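Long-range contact in lectin (Pleurotus ostreatus, PDB 6LIK), which binds galactose through a bound calcium ion and also recognises N-acetylgalactosamine: residues A257-Y262 and S275-A280. Numbering follows the deposited sequence.
Sequences AADDRY and SSYTVA. With CA (calcium ion), chain E; GLA (alpha-D-galactopyranose), chain I.
The calcium-dependent galactose site is assembled here: Tyr-277 lies beside the acidic pair Asp-259 and Asp-260 and touches the sugar obliquely through CZ and OH. Asp-259 OD2 sits 4.2 Å above the plane of the Tyr-277 ring, over its centre, whereas Asp-260 OD1 reaches the ring edge, 3.9 Å from Tyr-277 CE2. The calcium is bound by Asp-259 OD1 at 2.6 Å and Asp-260 OD2 at 2.4 Å, and O3 and O4 of the galactose join them; Asn-301, Gly-303 and Pro-305 complete the shell. With CG anti to the backbone N (chi1 -175°), Asp-259 turns OD1 to the calcium and OD2 to galactose O4, 2.6 Å away. Asp-260 OD1 lies 2.5 Å from galactose O3. Trp-364 NE1 also donates to Asp-259 OD2, and Gly-302 N to Asp-260 OD2, which helps fix both groups. Asp-259 CA and Asp-260 CA are 3.2 Å apart, too close for a trans peptide: this is an Asp-cis-Asp calcium motif, as in PA14-type lectins, placed where strand 249-259 of one antiparallel sheet passes into strand 261-266 of another. Tyr-277 OH approaches galactose C5 to 3.5 Å. Just before it, Ser-276 forms an ST turn and ST motif, its OG accepting from Thr-278 N and Val-279 N. Farther from the metal, Ala-257 CB meets Ala-280 CB, with Met-368 against both.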
loop_
_atom_site.group_PDB
_atom_site.type_symbol
_atom_site.label_atom_id
_atom_site.label_comp_id
_atom_site.label_asym_id
_atom_site.label_seq_id
_atom_site.Cartn_x
_atom_site.Cartn_y
_atom_site.Cartn_z
ATOM N N ALA A 257 -3.949 -14.636 -4.167
ATOM C CA ALA A 257 -3.423 -15.911 -4.682
ATOM C C ALA A 257 -4.477 -16.984 -4.429
ATOM O O ALA A 257 -5.218 -16.892 -3.440
ATOM C CB ALA A 257 -2.098 -16.245 -3.996
ATOM N N ALA A 258 -4.476 -18.014 -5.246
ATOM C CA ALA A 258 -5.442 -19.114 -5.092
ATOM C C ALA A 258 -4.794 -20.443 -5.462
ATOM O O ALA A 258 -4.054 -20.503 -6.458
ATOM C CB ALA A 258 -6.638 -18.844 -5.959
ATOM N N ASP A 259 -5.159 -21.473 -4.721
ATOM C CA ASP A 259 -4.924 -22.874 -5.100
ATOM C C ASP A 259 -6.192 -23.459 -5.743
ATOM O O ASP A 259 -7.146 -23.753 -4.985
ATOM C CB ASP A 259 -4.460 -23.693 -3.901
ATOM C CG ASP A 259 -4.082 -25.120 -4.276
ATOM O OD1 ASP A 259 -4.389 -25.494 -5.431
ATOM O OD2 ASP A 259 -3.451 -25.825 -3.427
ATOM N N ASP A 260 -6.344 -23.122 -7.008
ATOM C CA ASP A 260 -5.493 -23.503 -8.162
ATOM C C ASP A 260 -5.416 -22.236 -9.006
ATOM O O ASP A 260 -4.328 -21.970 -9.522
ATOM C CB ASP A 260 -5.933 -24.747 -8.933
ATOM C CG ASP A 260 -5.211 -26.000 -8.460
ATOM O OD1 ASP A 260 -3.946 -26.032 -8.596
ATOM O OD2 ASP A 260 -5.892 -26.900 -7.884
ATOM N N ARG A 261 -6.485 -21.419 -8.995
ATOM C CA ARG A 261 -6.855 -20.436 -10.059
ATOM C C ARG A 261 -7.955 -19.511 -9.489
ATOM O O ARG A 261 -8.728 -19.949 -8.591
ATOM C CB ARG A 261 -7.236 -21.309 -11.266
ATOM C CG ARG A 261 -8.161 -20.726 -12.318
ATOM C CD ARG A 261 -8.626 -21.796 -13.306
ATOM N NE ARG A 261 -7.602 -22.790 -13.611
ATOM C CZ ARG A 261 -6.545 -22.587 -14.411
ATOM N NH1 ARG A 261 -6.352 -21.416 -15.005
ATOM N NH2 ARG A 261 -5.663 -23.558 -14.598
ATOM N N TYR A 262 -7.992 -18.239 -9.881
ATOM C CA TYR A 262 -9.073 -17.304 -9.468
ATOM C C TYR A 262 -9.309 -16.349 -10.620
ATOM O O TYR A 262 -8.407 -16.157 -11.455
ATOM C CB TYR A 262 -8.776 -16.464 -8.211
ATOM C CG TYR A 262 -7.678 -15.466 -8.429
ATOM C CD1 TYR A 262 -6.345 -15.838 -8.354
ATOM C CD2 TYR A 262 -7.961 -14.192 -8.865
ATOM C CE1 TYR A 262 -5.322 -14.952 -8.677
ATOM C CE2 TYR A 262 -6.951 -13.300 -9.211
ATOM C CZ TYR A 262 -5.624 -13.677 -9.118
ATOM O OH TYR A 262 -4.645 -12.797 -9.485
ATOM N N SER A 275 -3.202 -18.199 -11.737
ATOM C CA SER A 275 -3.192 -19.673 -11.688
ATOM C C SER A 275 -1.978 -20.182 -10.892
ATOM O O SER A 275 -1.558 -21.316 -11.099
ATOM C CB SER A 275 -3.234 -20.204 -13.087
ATOM O OG SER A 275 -2.241 -19.582 -13.873
ATOM N N SER A 276 -1.487 -19.388 -9.964
ATOM C CA SER A 276 -0.334 -19.733 -9.106
ATOM C C SER A 276 -0.695 -19.554 -7.631
ATOM O O SER A 276 -1.177 -18.457 -7.257
ATOM C CB SER A 276 0.859 -18.901 -9.458
ATOM O OG SER A 276 1.940 -19.257 -8.620
ATOM N N TYR A 277 -0.389 -20.567 -6.825
ATOM C CA TYR A 277 -0.438 -20.512 -5.350
ATOM C C TYR A 277 0.962 -20.305 -4.760
ATOM O O TYR A 277 1.056 -20.345 -3.531
ATOM C CB TYR A 277 -1.147 -21.743 -4.792
ATOM C CG TYR A 277 -0.611 -23.076 -5.226
ATOM C CD1 TYR A 277 0.433 -23.664 -4.535
ATOM C CD2 TYR A 277 -1.181 -23.770 -6.287
ATOM C CE1 TYR A 277 0.927 -24.901 -4.897
ATOM C CE2 TYR A 277 -0.707 -25.013 -6.663
ATOM C CZ TYR A 277 0.356 -25.574 -5.962
ATOM O OH TYR A 277 0.860 -26.801 -6.283
ATOM N N THR A 278 1.986 -20.033 -5.577
ATOM C CA THR A 278 3.365 -19.721 -5.102
ATOM C C THR A 278 3.779 -18.290 -5.503
ATOM O O THR A 278 4.705 -17.767 -4.854
ATOM C CB THR A 278 4.397 -20.725 -5.645
ATOM O OG1 THR A 278 4.287 -20.764 -7.069
ATOM C CG2 THR A 278 4.239 -22.136 -5.121
ATOM N N VAL A 279 3.132 -17.666 -6.505
ATOM C CA VAL A 279 3.360 -16.240 -6.911
ATOM C C VAL A 279 2.025 -15.500 -6.884
ATOM O O VAL A 279 1.151 -15.829 -7.720
ATOM C CB VAL A 279 3.981 -16.116 -8.314
ATOM C CG1 VAL A 279 4.256 -14.655 -8.676
ATOM C CG2 VAL A 279 5.241 -16.957 -8.439
ATOM N N ALA A 280 1.904 -14.533 -5.978
ATOM C CA ALA A 280 0.701 -13.697 -5.767
ATOM C C ALA A 280 0.655 -12.568 -6.794
ATOM O O ALA A 280 1.716 -12.164 -7.286
ATOM C CB ALA A 280 0.689 -13.149 -4.367
HETATM CA CA CA E . -5.531 -27.835 -5.722
HETATM C C1 GLA I . -1.997 -31.041 -5.640
HETATM C C2 GLA I . -2.401 -30.190 -6.925
HETATM C C3 GLA I . -2.319 -28.648 -6.664
HETATM C C4 GLA I . -2.097 -28.253 -5.155
HETATM C C5 GLA I . -0.953 -29.112 -4.438
HETATM C C6 GLA I . -0.827 -28.999 -2.901
HETATM O O1 GLA I . -1.738 -32.426 -5.930
HETATM O O2 GLA I . -1.828 -30.527 -8.235
HETATM O O3 GLA I . -3.574 -28.067 -7.131
HETATM O O4 GLA I . -3.444 -28.184 -4.541
HETATM O O5 GLA I . -0.926 -30.541 -4.772
HETATM O O6 GLA I . 0.041 -27.931 -2.524
#